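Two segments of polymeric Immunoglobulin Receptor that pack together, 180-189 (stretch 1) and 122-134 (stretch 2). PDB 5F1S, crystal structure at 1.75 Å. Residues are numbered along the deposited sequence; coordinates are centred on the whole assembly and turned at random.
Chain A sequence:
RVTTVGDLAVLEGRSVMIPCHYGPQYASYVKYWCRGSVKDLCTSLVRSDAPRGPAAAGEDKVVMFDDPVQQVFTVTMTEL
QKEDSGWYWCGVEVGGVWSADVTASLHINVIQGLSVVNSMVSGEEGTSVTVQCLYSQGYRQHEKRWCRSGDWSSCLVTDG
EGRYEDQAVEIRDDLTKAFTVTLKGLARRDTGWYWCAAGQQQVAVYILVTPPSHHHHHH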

# COMPACT_ATOMS: atom_id res chain seq x y z
N THR A 180 6.97 -7.03 -11.73
CA THR A 180 8.36 -6.62 -11.59
C THR A 180 8.97 -6.46 -12.97
O THR A 180 8.71 -7.26 -13.87
CB THR A 180 9.17 -7.65 -10.79
OG1 THR A 180 9.09 -8.92 -11.45
CG2 THR A 180 8.60 -7.79 -9.40
N VAL A 181 9.79 -5.43 -13.11
CA VAL A 181 10.50 -5.15 -14.35
C VAL A 181 11.97 -5.32 -14.01
O VAL A 181 12.50 -4.61 -13.15
CB VAL A 181 10.20 -3.74 -14.91
CG1 VAL A 181 10.97 -3.47 -16.22
CG2 VAL A 181 8.72 -3.52 -15.13
N THR A 182 12.63 -6.28 -14.65
CA THR A 182 14.06 -6.49 -14.42
C THR A 182 14.82 -5.95 -15.62
O THR A 182 14.59 -6.40 -16.75
CB THR A 182 14.37 -7.97 -14.20
OG1 THR A 182 13.70 -8.40 -13.02
CG2 THR A 182 15.87 -8.17 -13.98
N LEU A 183 15.67 -4.95 -15.38
CA LEU A 183 16.60 -4.42 -16.37
C LEU A 183 17.89 -5.23 -16.20
O LEU A 183 18.56 -5.13 -15.18
CB LEU A 183 16.85 -2.93 -16.14
CG LEU A 183 15.55 -2.14 -15.96
CD1 LEU A 183 15.82 -0.64 -15.82
CD2 LEU A 183 14.67 -2.32 -17.10
N LYS A 184 18.18 -6.08 -17.19
CA LYS A 184 19.11 -7.18 -16.98
C LYS A 184 20.56 -6.73 -17.03
O LYS A 184 21.40 -7.31 -16.31
CB LYS A 184 18.86 -8.27 -18.02
CG LYS A 184 17.86 -9.30 -17.55
CD LYS A 184 16.92 -9.75 -18.66
CE LYS A 184 17.52 -10.76 -19.56
NZ LYS A 184 16.45 -11.60 -20.19
N GLY A 185 20.87 -5.73 -17.84
CA GLY A 185 22.24 -5.25 -17.90
C GLY A 185 22.31 -3.79 -18.30
O GLY A 185 22.33 -3.44 -19.49
N LEU A 186 22.37 -2.93 -17.30
CA LEU A 186 22.20 -1.49 -17.51
C LEU A 186 23.28 -0.92 -18.41
O LEU A 186 24.45 -1.25 -18.27
CB LEU A 186 22.22 -0.77 -16.16
CG LEU A 186 21.02 -1.06 -15.23
CD1 LEU A 186 21.33 -0.63 -13.83
CD2 LEU A 186 19.72 -0.37 -15.70
N ALA A 187 22.87 -0.05 -19.32
CA ALA A 187 23.78 0.77 -20.09
C ALA A 187 23.53 2.22 -19.71
O ALA A 187 22.43 2.59 -19.31
CB ALA A 187 23.57 0.56 -21.59
N ARG A 188 24.57 3.05 -19.81
CA ARG A 188 24.41 4.39 -19.29
C ARG A 188 23.38 5.19 -20.04
O ARG A 188 22.76 6.09 -19.46
CB ARG A 188 25.76 5.13 -19.24
CG ARG A 188 26.26 5.14 -17.79
CD ARG A 188 27.65 5.61 -17.63
NE ARG A 188 28.61 4.61 -18.08
CZ ARG A 188 29.93 4.78 -17.96
NH1 ARG A 188 30.39 5.88 -17.41
NH2 ARG A 188 30.77 3.86 -18.42
N ARG A 189 23.12 4.85 -21.30
CA ARG A 189 22.03 5.52 -22.00
C ARG A 189 20.65 5.17 -21.42
O ARG A 189 19.69 5.87 -21.73
CB ARG A 189 22.04 5.17 -23.49
CG ARG A 189 21.68 3.73 -23.80
CD ARG A 189 21.76 3.37 -25.30
NE ARG A 189 21.53 1.93 -25.46
CZ ARG A 189 22.46 0.99 -25.29
NH1 ARG A 189 23.71 1.33 -24.98
NH2 ARG A 189 22.14 -0.29 -25.42
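Stretch 2 122-134: SGEEGTSVTVQCL

Glu125 anchors the far end of the contact through a two-pronged salt bridge to Arg188. Arg188 NH2 lies 2.8 Å from Glu125 OE2, and Arg188 NE donates to Glu125 OE1 at 3.0 Å. The backbone takes part as well, with Arg188 N 2.9 Å from Glu125 OE1. The carboxylate reaches this site with chi1 and chi2 both t.

Next comes a very short hydrogen bond, 2.3 Å from Ser128 OG to Lys184 O. Water 1 also donates to Lys184 O, and it bridges to Gly126 O.

The two stretches run antiparallel. Strand 129-134 lies beside strand 180-183, with an angle of 163° between their N-to-C directions and a closest axis approach of 4.6 Å. Val181 pairs with Val131: Val181 N to Val131 O and Val131 N to Val181 O are both 2.8 Å. Leu183 pairs with Val129 in the same way, with Leu183 N to Val129 O at 2.8 Å and Val129 N to Leu183 O at 3.1 Å. Thr180 faces Gln132 and Thr182 faces Thr130 in non-hydrogen-bonded pairs, their CA atoms 4.5 and 4.3 Å apart.

Backbone pairing continues past the strands. Leu186 N donates to Thr127 O at 2.9 Å, and Gly126 N to Leu186 O at 2.8 Å. Here stretch 2 makes a type II turn from Glu124 to Thr127, closed by Thr127 N to Glu124 O at 3.0 Å. Gly126 has phi/psi of 87/-4, where a CB would jam against the preceding carbonyl.

Val181, Leu183, Val129 and Val131 share one face of the sheet. Val181 CB is 4.3 Å from Val131 CB, and Leu183 CB is 4.0 Å from Val129 CG2. Leu186 is buried, its CD1 3.8 Å from Val129 CG1. At the other end, Val181 CG2 packs 4.1 Å from Cys133 SG.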

# COMPACT_ATOMS: atom_id res chain seq x y z
N SER A 122 18.85 2.95 -8.74
CA SER A 122 20.15 3.18 -9.33
C SER A 122 20.96 1.89 -9.34
O SER A 122 20.78 0.99 -8.51
CB SER A 122 20.94 4.27 -8.61
OG SER A 122 21.18 3.88 -7.29
N GLY A 123 21.86 1.81 -10.31
CA GLY A 123 22.78 0.69 -10.39
C GLY A 123 23.93 1.00 -11.33
O GLY A 123 23.82 1.83 -12.23
N GLU A 124 25.03 0.30 -11.10
CA GLU A 124 26.21 0.46 -11.94
C GLU A 124 25.94 -0.10 -13.32
O GLU A 124 25.24 -1.11 -13.48
CB GLU A 124 27.40 -0.30 -11.35
CG GLU A 124 27.94 0.30 -10.11
CD GLU A 124 29.35 -0.18 -9.82
OE1 GLU A 124 29.88 -1.04 -10.58
OE2 GLU A 124 29.90 0.34 -8.82
N GLU A 125 26.50 0.56 -14.32
CA GLU A 125 26.49 0.04 -15.67
C GLU A 125 26.96 -1.42 -15.67
O GLU A 125 27.91 -1.78 -14.96
CB GLU A 125 27.39 0.87 -16.56
CG GLU A 125 27.51 0.39 -17.94
CD GLU A 125 28.11 1.44 -18.81
OE1 GLU A 125 27.35 2.27 -19.38
OE2 GLU A 125 29.35 1.45 -18.92
N GLY A 126 26.25 -2.25 -16.42
CA GLY A 126 26.55 -3.66 -16.51
C GLY A 126 25.92 -4.54 -15.46
O GLY A 126 26.07 -5.77 -15.53
N THR A 127 25.21 -3.98 -14.49
CA THR A 127 24.54 -4.77 -13.48
C THR A 127 23.03 -4.75 -13.72
O THR A 127 22.54 -4.09 -14.64
CB THR A 127 24.86 -4.23 -12.08
OG1 THR A 127 24.18 -2.97 -11.90
CG2 THR A 127 26.38 -4.02 -11.93
N SER A 128 22.31 -5.53 -12.90
CA SER A 128 20.87 -5.69 -13.05
C SER A 128 20.16 -4.96 -11.93
O SER A 128 20.63 -4.94 -10.79
CB SER A 128 20.43 -7.15 -13.00
OG SER A 128 20.96 -7.84 -14.10
N VAL A 129 18.98 -4.42 -12.24
CA VAL A 129 18.11 -3.85 -11.22
C VAL A 129 16.68 -4.28 -11.51
O VAL A 129 16.34 -4.64 -12.64
CB VAL A 129 18.20 -2.31 -11.14
CG1 VAL A 129 19.58 -1.93 -10.69
CG2 VAL A 129 17.89 -1.66 -12.49
N THR A 130 15.86 -4.23 -10.47
CA THR A 130 14.45 -4.58 -10.56
C THR A 130 13.60 -3.45 -10.02
O THR A 130 13.94 -2.82 -9.02
CB THR A 130 14.13 -5.84 -9.84
OG1 THR A 130 14.42 -5.65 -8.45
CG2 THR A 130 14.94 -6.97 -10.44
N VAL A 131 12.53 -3.17 -10.73
CA VAL A 131 11.51 -2.20 -10.37
C VAL A 131 10.27 -2.99 -10.01
O VAL A 131 9.87 -3.87 -10.77
CB VAL A 131 11.22 -1.25 -11.55
CG1 VAL A 131 10.10 -0.28 -11.21
CG2 VAL A 131 12.47 -0.51 -12.02
N GLN A 132 9.66 -2.67 -8.88
CA GLN A 132 8.45 -3.38 -8.48
C GLN A 132 7.27 -2.43 -8.58
O GLN A 132 7.13 -1.49 -7.79
CB GLN A 132 8.53 -3.96 -7.07
CG GLN A 132 7.32 -4.95 -6.89
CD GLN A 132 7.44 -5.85 -5.68
OE1 GLN A 132 8.47 -5.90 -5.02
NE2 GLN A 132 6.37 -6.58 -5.39
N CYS A 133 6.43 -2.66 -9.59
CA CYS A 133 5.26 -1.85 -9.84
C CYS A 133 4.05 -2.51 -9.20
O CYS A 133 3.73 -3.66 -9.51
CB CYS A 133 5.00 -1.69 -11.32
SG CYS A 133 6.45 -1.40 -12.45
N LEU A 134 3.37 -1.78 -8.34
CA LEU A 134 2.19 -2.28 -7.65
C LEU A 134 0.93 -1.77 -8.32
O LEU A 134 0.91 -0.68 -8.89
CB LEU A 134 2.19 -1.82 -6.21
CG LEU A 134 3.52 -2.03 -5.47
CD1 LEU A 134 3.37 -1.42 -4.07
CD2 LEU A 134 3.81 -3.50 -5.35
O HOH W 1 24.03 -7.94 -15.63